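Local coordinates for processed glycerol phosphate lipoteichoic acid synthase 2 (Bacillus subtilis, PDB 2W8D), which is a magnesium-binding enzyme of the sulfatase family, built on the fold of the alkaline phosphatase superfamily, at residues T8-Y13 with S392-N397; L42-I47 with T69-N74; P58-L63 with I253-D258. All coordinates share one frame; numbering follows the deposited sequence.

Contact 1 of 3, residues T8-Y13 with S392-N397; sequences TEVENY and SDKIIN
Val-10 divides its two methyl groups between Ile-395 and Lys-394, and this fork is the apolar centre of a helix-helix packing in which helix 6-17, near the start of the chain, lies against the last turns of helix 380-397. The two run roughly antiparallel, with an angle of 140° between their directions, and their axes come no nearer than 10.2 Å, a wide spacing that side chains, not backbones, bridge. Branching at the beta carbon suits valine here, because one short residue can face two neighbours. Its CG1 stands anti to the backbone N (chi1 168°) and takes the side of Ile-395, meeting CD1 of that residue at 3.5 Å. Ile-395 reaches across with the longer of its two branches, CG1 and CD1. The other methyl, Val-10 CG2, lies 4.0 Å from Lys-394 CB and nearly as close to CD, so the aliphatic stem of the lysine packs along the second methyl.

At the solvent-facing margin Glu-9 and Lys-394 take over, long residues whose apolar stems can pack while their charged ends stay near the surface. The two chains approach at a slant, and the pairing is loose: Lys-394 NZ makes its salt bridge with Glu-390, one turn earlier on its own helix. Glu-9 can therefore add at most a weaker electrostatic attraction. Met-391 broadens the apolar patch, touching Glu-9, Val-10 and Tyr-13, and Leu-95 packs on Ile-395 from a loop. The carboxylate oxygen Glu-9 OE1 ends 4.0 Å from the methylene carbon Lys-394 CE and 4.1 Å from the ammonium nitrogen NZ, beyond salt-bridge range.

Contact 2 of 3, residues L42-I47 with T69-N74; sequences LQSFII and TFYFDN
Tyr-71 lays the hydroxyl end of its ring alongside the side chain of Ile-47, the two running past each other in opposite directions. The contact packs the loop that follows strand 33-39 onto strand 70-76 of the central sheet of the alkaline phosphatase-like fold. The hydroxyl does most of the touching: Tyr-71 OH lies 3.6 Å from Ile-47 CG1, with CB and CG2 of the isoleucine only slightly farther. Ile-47 CG2 also approaches the ring carbon Tyr-71 CZ at 4.2 Å, obliquely. Setting CG anti to the backbone N (chi1 173°) directs the tyrosine ring out from the strand toward the loop. A long, flat residue suits this position, since it can span the gap between strand and loop, and the branched isoleucine packs three carbons round the hydroxyl.

Ser-44 supplies the polar side of the contact. Its OG is 4.2 Å from Tyr-71 OH, too far for a direct bond, but 2.6 Å from a water. That water bridges to the strand backbone, probably donating to the carbonyl oxygen Phe-72 O at 3.1 Å.

The loop is shaped by a short 3-10 turn at residues 44-46, with Ile-46 N bonded to Gln-43 O and Ile-47 N to Ser-44 O; Ser-44 and Ile-47 both point toward the strand. Beyond the pair, Tyr-71 stacks on Phe-293 of the adjacent antiparallel strand 292-296, Ile-47 rests on Leu-60 and Asn-61 of helix 58-65, and Ile-46 leans on Tyr-224 and Phe-225 of helix 219-244.

Contact 3 of 3, residues P58-L63 with I253-D258; sequences PFLNKL and IVMYGD. With MG (magnesium ion), chain C.
A helix laid against the central beta-sheet of the alkaline phosphatase-like fold makes this contact: Leu-60 and Leu-63 of helix 58-65 meet Met-255 of strand 251-257, an inner strand that leads into the magnesium site. Residue 255 is present as selenomethionine. Its end methyl carries the whole contact, with Met-255 CE 3.9 Å from Leu-60 CD2 and 3.6 Å from Leu-63 CD1. The leucines stand three residues apart, nearly one helical turn, and so present neighbouring branched tips to the same methyl. The selenomethionine crosses Leu-63 at about a right angle and Leu-60 at a slant. A bend about its last torsion (chi3 -67°) turns CE aside from the otherwise extended chain. A long, flexible, unbranched residue suits such a place, and with Leu-60 it bridges the 10.0 Å between Met-255 CA and Leu-60 CA.

All three residues are buried, and further apolar groups join them: Ile-235 of helix 219-244 packs on Met-255, and Leu-42 packs on Leu-60. Asp-232 of that same long helix accepts hydrogen bonds from the backbone N atoms of Phe-59 and Leu-60, tying down the first turn of helix 58-65.

Alternation along the strand sends Tyr-256 to the other side of the sheet, against helix 86-93. Past Gly-257 the strand gives way to Asp-258, a ligand of the magnesium ion together with Glu-40, His-259 and the phosphorylated Thr-84. The Asp-258 carboxylate divides its work: OD1 accepts a hydrogen bond from Ser-41 N, which helps to fix its rotation, and OD2 binds magnesium at 2.1 Å.

How the contacts relate
Contacts 2 and 3 are neighbours, with centres about 7 Å apart, and they share an apolar region beside the central mixed sheet. Leu-60 belongs to both surroundings, its CD1 lying 3.7 Å from Leu-42 CD2. Along the chain their segments alternate, 42-47, 58-63, 69-74 and then 253-258, so helix 58-65 and strand 70-76 follow one another while strand 251-257 arrives much later; all four belong to the sulfatase-like region. Contact 1 lies on the opposite side of the chain's centre, its centre about 31 Å from that of contact 2 and 33 Å from that of contact 3. It pairs helices 6-17 and 380-397, which lie on either side of contacts 2 and 3 in the sequence.

Contact 1 of 3, residues T8-Y13 with S392-N397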
loop_
_atom_site.group_PDB
_atom_site.type_symbol
_atom_site.label_atom_id
_atom_site.label_comp_id
_atom_site.label_asym_id
_atom_site.label_seq_id
_atom_site.Cartn_x
_atom_site.Cartn_y
_atom_site.Cartn_z
ATOM N N THR A 8 2.549 25.601 12.248
ATOM C CA THR A 8 3.390 26.500 11.460
ATOM C C THR A 8 4.688 25.830 11.007
ATOM O O THR A 8 5.003 25.825 9.813
ATOM C CB THR A 8 3.702 27.827 12.224
ATOM O OG1 THR A 8 2.481 28.434 12.665
ATOM C CG2 THR A 8 4.457 28.804 11.339
ATOM N N GLU A 9 5.420 25.260 11.961
ATOM C CA GLU A 9 6.713 24.635 11.685
ATOM C C GLU A 9 6.574 23.461 10.706
ATOM O O GLU A 9 7.398 23.301 9.787
ATOM C CB GLU A 9 7.368 24.179 12.994
ATOM C CG GLU A 9 8.872 23.895 12.898
ATOM C CD GLU A 9 9.324 22.739 13.803
ATOM O OE1 GLU A 9 8.810 22.613 14.945
ATOM O OE2 GLU A 9 10.203 21.959 13.366
ATOM N N VAL A 10 5.527 22.657 10.899
ATOM C CA VAL A 10 5.266 21.525 10.014
ATOM C C VAL A 10 4.850 21.986 8.613
ATOM O O VAL A 10 5.279 21.410 7.610
ATOM C CB VAL A 10 4.250 20.510 10.615
ATOM C CG1 VAL A 10 3.772 19.519 9.558
ATOM C CG2 VAL A 10 4.883 19.742 11.769
ATOM N N GLU A 11 4.037 23.034 8.544
ATOM C CA GLU A 11 3.597 23.554 7.256
ATOM C C GLU A 11 4.761 24.136 6.438
ATOM O O GLU A 11 4.831 23.939 5.223
ATOM C CB GLU A 11 2.482 24.578 7.464
ATOM C CG GLU A 11 2.057 25.338 6.227
ATOM C CD GLU A 11 1.192 26.534 6.557
ATOM O OE1 GLU A 11 1.265 27.051 7.698
ATOM O OE2 GLU A 11 0.435 26.964 5.667
ATOM N N ASN A 12 5.675 24.831 7.113
ATOM C CA ASN A 12 6.835 25.434 6.447
ATOM C C ASN A 12 7.810 24.417 5.867
ATOM O O ASN A 12 8.453 24.663 4.848
ATOM C CB ASN A 12 7.558 26.398 7.387
ATOM C CG ASN A 12 6.752 27.653 7.646
ATOM O OD1 ASN A 12 6.006 28.113 6.777
ATOM N ND2 ASN A 12 6.882 28.208 8.845
ATOM N N TYR A 13 7.911 23.273 6.530
ATOM C CA TYR A 13 8.738 22.186 6.054
ATOM C C TYR A 13 8.050 21.419 4.904
ATOM O O TYR A 13 8.702 21.109 3.907
ATOM C CB TYR A 13 9.157 21.300 7.238
ATOM C CG TYR A 13 9.754 19.967 6.877
ATOM C CD1 TYR A 13 11.141 19.742 6.945
ATOM C CD2 TYR A 13 8.929 18.916 6.473
ATOM C CE1 TYR A 13 11.673 18.497 6.609
ATOM C CE2 TYR A 13 9.445 17.696 6.134
ATOM C CZ TYR A 13 10.804 17.484 6.207
ATOM O OH TYR A 13 11.247 16.224 5.864
ATOM N N SER A 392 5.760 14.162 10.478
ATOM C CA SER A 392 4.590 13.323 10.519
ATOM C C SER A 392 4.124 13.069 11.973
ATOM O O SER A 392 2.931 13.250 12.276
ATOM C CB SER A 392 4.827 12.024 9.738
ATOM O OG SER A 392 3.665 11.205 9.732
ATOM N N ASP A 393 5.043 12.651 12.852
ATOM C CA ASP A 393 4.707 12.401 14.280
ATOM C C ASP A 393 4.124 13.622 14.984
ATOM O O ASP A 393 3.194 13.479 15.781
ATOM C CB ASP A 393 5.864 11.792 15.091
ATOM C CG ASP A 393 6.147 10.315 14.703
ATOM O OD1 ASP A 393 5.217 9.627 14.217
ATOM O OD2 ASP A 393 7.295 9.840 14.876
ATOM N N LYS A 394 4.603 14.822 14.666
ATOM C CA LYS A 394 3.978 16.023 15.260
ATOM C C LYS A 394 2.513 16.139 14.877
ATOM O O LYS A 394 1.675 16.495 15.710
ATOM C CB LYS A 394 4.725 17.301 14.888
ATOM C CG LYS A 394 5.951 17.512 15.741
ATOM C CD LYS A 394 6.931 18.517 15.134
ATOM C CE LYS A 394 7.888 18.973 16.192
ATOM N NZ LYS A 394 9.281 18.676 15.780
ATOM N N ILE A 395 2.210 15.819 13.622
ATOM C CA ILE A 395 0.840 15.907 13.131
ATOM C C ILE A 395 -0.070 14.917 13.862
ATOM O O ILE A 395 -1.145 15.289 14.356
ATOM C CB ILE A 395 0.769 15.733 11.594
ATOM C CG1 ILE A 395 1.234 17.027 10.901
ATOM C CG2 ILE A 395 -0.649 15.394 11.127
ATOM C CD1 ILE A 395 1.607 16.805 9.379
ATOM N N ILE A 396 0.394 13.681 13.978
ATOM C CA ILE A 396 -0.422 12.626 14.523
ATOM C C ILE A 396 -0.555 12.730 16.038
ATOM O O ILE A 396 -1.669 12.630 16.571
ATOM C CB ILE A 396 0.067 11.257 14.020
ATOM C CG1 ILE A 396 -0.802 10.829 12.823
ATOM C CG2 ILE A 396 -0.029 10.214 15.063
ATOM C CD1 ILE A 396 -0.179 11.067 11.601
ATOM N N ASN A 397 0.563 12.991 16.718
ATOM C CA ASN A 397 0.588 13.089 18.168
ATOM C C ASN A 397 -0.159 14.312 18.674
ATOM O O ASN A 397 -0.748 14.268 19.747
ATOM C CB ASN A 397 2.025 13.154 18.710
ATOM C CG ASN A 397 2.853 11.923 18.361
ATOM O OD1 ASN A 397 2.320 10.856 18.061
ATOM N ND2 ASN A 397 4.177 12.075 18.396
#

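Contact 2 of 3, residues L42-I47 with T69-N74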
loop_
_atom_site.group_PDB
_atom_site.type_symbol
_atom_site.label_atom_id
_atom_site.label_comp_id
_atom_site.label_asym_id
_atom_site.label_seq_id
_atom_site.Cartn_x
_atom_site.Cartn_y
_atom_site.Cartn_z
ATOM N N LEU A 42 2.192 -9.918 0.353
ATOM C CA LEU A 42 2.907 -10.186 -0.900
ATOM C C LEU A 42 4.194 -9.353 -1.059
ATOM O O LEU A 42 4.156 -8.118 -1.083
ATOM C CB LEU A 42 1.974 -9.959 -2.082
ATOM C CG LEU A 42 2.567 -10.519 -3.381
ATOM C CD1 LEU A 42 2.625 -12.052 -3.346
ATOM C CD2 LEU A 42 1.808 -10.013 -4.609
ATOM N N GLN A 43 5.329 -10.029 -1.155
ATOM C CA GLN A 43 6.656 -9.348 -1.252
ATOM C C GLN A 43 7.137 -9.387 -2.702
ATOM O O GLN A 43 6.799 -10.298 -3.444
ATOM C CB GLN A 43 7.690 -10.024 -0.325
ATOM C CG GLN A 43 7.343 -9.890 1.171
ATOM C CD GLN A 43 8.187 -10.751 2.105
ATOM O OE1 GLN A 43 9.425 -10.594 2.195
ATOM N NE2 GLN A 43 7.525 -11.641 2.834
ATOM N N SER A 44 7.965 -8.421 -3.071
ATOM C CA SER A 44 8.458 -8.284 -4.427
ATOM C C SER A 44 9.312 -9.462 -4.896
ATOM O O SER A 44 9.378 -9.697 -6.087
ATOM C CB SER A 44 9.261 -6.978 -4.578
ATOM O OG SER A 44 8.421 -5.815 -4.516
ATOM N N PHE A 45 9.971 -10.194 -3.997
ATOM C CA PHE A 45 10.777 -11.338 -4.457
ATOM C C PHE A 45 9.969 -12.387 -5.227
ATOM O O PHE A 45 10.530 -13.104 -6.049
ATOM C CB PHE A 45 11.603 -11.999 -3.338
ATOM C CG PHE A 45 10.816 -12.934 -2.466
ATOM C CD1 PHE A 45 10.697 -14.266 -2.792
ATOM C CD2 PHE A 45 10.205 -12.478 -1.309
ATOM C CE1 PHE A 45 9.941 -15.131 -1.972
ATOM C CE2 PHE A 45 9.493 -13.326 -0.493
ATOM C CZ PHE A 45 9.336 -14.649 -0.837
ATOM N N ILE A 46 8.679 -12.476 -4.929
ATOM C CA ILE A 46 7.743 -13.350 -5.615
ATOM C C ILE A 46 7.565 -13.053 -7.108
ATOM O O ILE A 46 7.282 -13.966 -7.891
ATOM C CB ILE A 46 6.356 -13.313 -4.928
ATOM C CG1 ILE A 46 6.404 -14.247 -3.723
ATOM C CG2 ILE A 46 5.332 -13.877 -5.779
ATOM C CD1 ILE A 46 6.946 -15.671 -4.086
ATOM N N ILE A 47 7.718 -11.784 -7.484
ATOM C CA ILE A 47 7.587 -11.364 -8.872
ATOM C C ILE A 47 8.703 -12.004 -9.689
ATOM O O ILE A 47 9.892 -11.877 -9.360
ATOM C CB ILE A 47 7.582 -9.824 -8.995
ATOM C CG1 ILE A 47 6.397 -9.211 -8.247
ATOM C CG2 ILE A 47 7.505 -9.395 -10.444
ATOM C CD1 ILE A 47 5.018 -9.817 -8.573
ATOM N N THR A 69 1.535 -0.875 -17.946
ATOM C CA THR A 69 1.357 -0.781 -16.502
ATOM C C THR A 69 2.635 -0.261 -15.844
ATOM O O THR A 69 3.729 -0.709 -16.175
ATOM C CB THR A 69 0.969 -2.144 -15.930
ATOM O OG1 THR A 69 -0.125 -2.670 -16.685
ATOM C CG2 THR A 69 0.572 -2.041 -14.466
ATOM N N PHE A 70 2.483 0.721 -14.954
ATOM C CA PHE A 70 3.587 1.203 -14.135
ATOM C C PHE A 70 3.852 0.120 -13.136
ATOM O O PHE A 70 2.937 -0.297 -12.418
ATOM C CB PHE A 70 3.244 2.426 -13.296
ATOM C CG PHE A 70 3.015 3.705 -14.069
ATOM C CD1 PHE A 70 4.070 4.535 -14.391
ATOM C CD2 PHE A 70 1.729 4.133 -14.354
ATOM C CE1 PHE A 70 3.852 5.725 -15.039
ATOM C CE2 PHE A 70 1.501 5.327 -14.994
ATOM C CZ PHE A 70 2.559 6.123 -15.339
ATOM N N TYR A 71 5.095 -0.335 -13.080
ATOM C CA TYR A 71 5.515 -1.247 -12.033
ATOM C C TYR A 71 6.753 -0.647 -11.355
ATOM O O TYR A 71 7.642 -0.145 -12.041
ATOM C CB TYR A 71 5.823 -2.634 -12.611
ATOM C CG TYR A 71 6.426 -3.575 -11.580
ATOM C CD1 TYR A 71 5.699 -3.923 -10.438
ATOM C CD2 TYR A 71 7.718 -4.086 -11.729
ATOM C CE1 TYR A 71 6.230 -4.766 -9.487
ATOM C CE2 TYR A 71 8.285 -4.935 -10.756
ATOM C CZ TYR A 71 7.525 -5.259 -9.642
ATOM O OH TYR A 71 8.024 -6.079 -8.655
ATOM N N PHE A 72 6.770 -0.680 -10.020
ATOM C CA PHE A 72 7.833 -0.119 -9.201
ATOM C C PHE A 72 8.491 -1.258 -8.416
ATOM O O PHE A 72 7.859 -1.844 -7.521
ATOM C CB PHE A 72 7.270 0.933 -8.219
ATOM C CG PHE A 72 6.408 2.001 -8.877
ATOM C CD1 PHE A 72 6.930 3.255 -9.181
ATOM C CD2 PHE A 72 5.079 1.753 -9.180
ATOM C CE1 PHE A 72 6.142 4.233 -9.783
ATOM C CE2 PHE A 72 4.287 2.732 -9.782
ATOM C CZ PHE A 72 4.826 3.971 -10.081
ATOM N N ASP A 73 9.758 -1.553 -8.747
ATOM C CA ASP A 73 10.504 -2.675 -8.172
ATOM C C ASP A 73 11.430 -2.303 -6.980
ATOM O O ASP A 73 12.087 -3.172 -6.367
ATOM C CB ASP A 73 11.277 -3.403 -9.286
ATOM C CG ASP A 73 12.342 -2.530 -9.926
ATOM O OD1 ASP A 73 12.162 -1.312 -10.085
ATOM O OD2 ASP A 73 13.386 -3.056 -10.287
ATOM N N ASN A 74 11.482 -1.017 -6.666
ATOM C CA ASN A 74 12.140 -0.548 -5.461
ATOM C C ASN A 74 11.180 0.240 -4.541
ATOM O O ASN A 74 11.479 1.332 -4.078
ATOM C CB ASN A 74 13.357 0.272 -5.830
ATOM C CG ASN A 74 14.416 -0.543 -6.493
ATOM O OD1 ASN A 74 14.754 -1.642 -6.041
ATOM N ND2 ASN A 74 14.975 -0.007 -7.553
HETATM O O HOH W 1 8.843 -3.264 -5.002
#

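Contact 3 of 3, residues P58-L63 with I253-D258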
loop_
_atom_site.group_PDB
_atom_site.type_symbol
_atom_site.label_atom_id
_atom_site.label_comp_id
_atom_site.label_asym_id
_atom_site.label_seq_id
_atom_site.Cartn_x
_atom_site.Cartn_y
_atom_site.Cartn_z
ATOM N N PRO A 58 1.914 -15.567 -12.332
ATOM C CA PRO A 58 1.962 -15.255 -13.773
ATOM C C PRO A 58 1.160 -14.019 -14.223
ATOM O O PRO A 58 1.580 -13.332 -15.169
ATOM C CB PRO A 58 1.387 -16.534 -14.455
ATOM C CG PRO A 58 0.551 -17.215 -13.388
ATOM C CD PRO A 58 1.412 -16.932 -12.100
ATOM N N PHE A 59 0.023 -13.724 -13.592
ATOM C CA PHE A 59 -0.687 -12.498 -13.994
ATOM C C PHE A 59 0.076 -11.228 -13.627
ATOM O O PHE A 59 0.211 -10.310 -14.446
ATOM C CB PHE A 59 -2.113 -12.417 -13.436
ATOM C CG PHE A 59 -2.955 -11.385 -14.123
ATOM C CD1 PHE A 59 -3.367 -11.582 -15.455
ATOM C CD2 PHE A 59 -3.292 -10.198 -13.465
ATOM C CE1 PHE A 59 -4.180 -10.636 -16.129
ATOM C CE2 PHE A 59 -4.073 -9.232 -14.100
ATOM C CZ PHE A 59 -4.546 -9.455 -15.456
ATOM N N LEU A 60 0.581 -11.201 -12.398
ATOM C CA LEU A 60 1.287 -10.037 -11.870
ATOM C C LEU A 60 2.559 -9.847 -12.671
ATOM O O LEU A 60 2.900 -8.716 -13.019
ATOM C CB LEU A 60 1.543 -10.176 -10.362
ATOM C CG LEU A 60 0.232 -10.138 -9.523
ATOM C CD1 LEU A 60 0.460 -10.303 -7.990
ATOM C CD2 LEU A 60 -0.657 -8.909 -9.768
ATOM N N ASN A 61 3.234 -10.950 -12.994
ATOM C CA ASN A 61 4.386 -10.929 -13.916
ATOM C C ASN A 61 4.092 -10.279 -15.260
ATOM O O ASN A 61 4.891 -9.480 -15.745
ATOM C CB ASN A 61 4.960 -12.342 -14.152
ATOM C CG ASN A 61 5.416 -12.987 -12.877
ATOM O OD1 ASN A 61 5.498 -12.334 -11.824
ATOM N ND2 ASN A 61 5.685 -14.279 -12.943
ATOM N N LYS A 62 2.955 -10.605 -15.859
ATOM C CA LYS A 62 2.619 -10.008 -17.158
ATOM C C LYS A 62 2.486 -8.481 -17.001
ATOM O O LYS A 62 3.024 -7.719 -17.788
ATOM C CB LYS A 62 1.348 -10.625 -17.755
ATOM C CG LYS A 62 1.212 -10.367 -19.242
ATOM C CD LYS A 62 -0.133 -10.828 -19.812
ATOM C CE LYS A 62 -1.298 -9.982 -19.318
ATOM N NZ LYS A 62 -2.485 -10.140 -20.216
ATOM N N LEU A 63 1.820 -8.045 -15.956
ATOM C CA LEU A 63 1.705 -6.607 -15.679
ATOM C C LEU A 63 3.066 -5.956 -15.476
ATOM O O LEU A 63 3.301 -4.836 -15.930
ATOM C CB LEU A 63 0.864 -6.376 -14.419
ATOM C CG LEU A 63 -0.551 -6.939 -14.446
ATOM C CD1 LEU A 63 -1.243 -6.602 -13.164
ATOM C CD2 LEU A 63 -1.335 -6.370 -15.650
ATOM N N ILE A 253 -6.244 1.604 -11.571
ATOM C CA ILE A 253 -6.123 0.485 -10.644
ATOM C C ILE A 253 -4.743 0.561 -10.044
ATOM O O ILE A 253 -3.757 0.663 -10.769
ATOM C CB ILE A 253 -6.347 -0.847 -11.381
ATOM C CG1 ILE A 253 -7.760 -0.839 -12.028
ATOM C CG2 ILE A 253 -6.069 -2.042 -10.438
ATOM C CD1 ILE A 253 -8.023 -1.868 -13.062
ATOM N N VAL A 254 -4.685 0.542 -8.719
ATOM C CA VAL A 254 -3.447 0.666 -7.967
ATOM C C VAL A 254 -3.382 -0.518 -7.019
ATOM O O VAL A 254 -4.240 -0.650 -6.134
ATOM C CB VAL A 254 -3.528 1.897 -7.018
ATOM C CG1 VAL A 254 -2.240 2.055 -6.199
ATOM C CG2 VAL A 254 -3.908 3.156 -7.758
HETATM N N MSE A 255 -2.345 -1.344 -7.142
HETATM C CA MSE A 255 -2.208 -2.529 -6.300
HETATM C C MSE A 255 -0.897 -2.571 -5.590
HETATM O O MSE A 255 0.165 -2.326 -6.191
HETATM C CB MSE A 255 -2.384 -3.809 -7.096
HETATM C CG MSE A 255 -3.683 -3.793 -7.872
HETATM SE SE MSE A 255 -3.980 -5.512 -8.693
HETATM C CE MSE A 255 -2.491 -5.514 -9.996
ATOM N N TYR A 256 -0.959 -2.963 -4.325
ATOM C CA TYR A 256 0.246 -2.992 -3.511
ATOM C C TYR A 256 0.271 -4.148 -2.520
ATOM O O TYR A 256 -0.749 -4.460 -1.868
ATOM C CB TYR A 256 0.358 -1.669 -2.738
ATOM C CG TYR A 256 -0.761 -1.439 -1.765
ATOM C CD1 TYR A 256 -0.596 -1.743 -0.425
ATOM C CD2 TYR A 256 -1.980 -0.888 -2.172
ATOM C CE1 TYR A 256 -1.628 -1.560 0.501
ATOM C CE2 TYR A 256 -3.033 -0.712 -1.259
ATOM C CZ TYR A 256 -2.840 -1.024 0.085
ATOM O OH TYR A 256 -3.824 -0.814 1.050
ATOM N N GLY A 257 1.455 -4.733 -2.341
ATOM C CA GLY A 257 1.636 -5.651 -1.221
ATOM C C GLY A 257 1.591 -4.808 0.045
ATOM O O GLY A 257 2.164 -3.711 0.068
ATOM N N ASP A 258 0.910 -5.277 1.091
ATOM C CA ASP A 258 0.764 -4.407 2.295
ATOM C C ASP A 258 1.999 -4.405 3.234
ATOM O O ASP A 258 2.348 -3.369 3.810
ATOM C CB ASP A 258 -0.566 -4.660 3.030
ATOM C CG ASP A 258 -0.712 -6.090 3.532
ATOM O OD1 ASP A 258 0.049 -6.990 3.090
ATOM O OD2 ASP A 258 -1.574 -6.315 4.413
HETATM MG MG MG C . -1.755 -7.836 5.885
#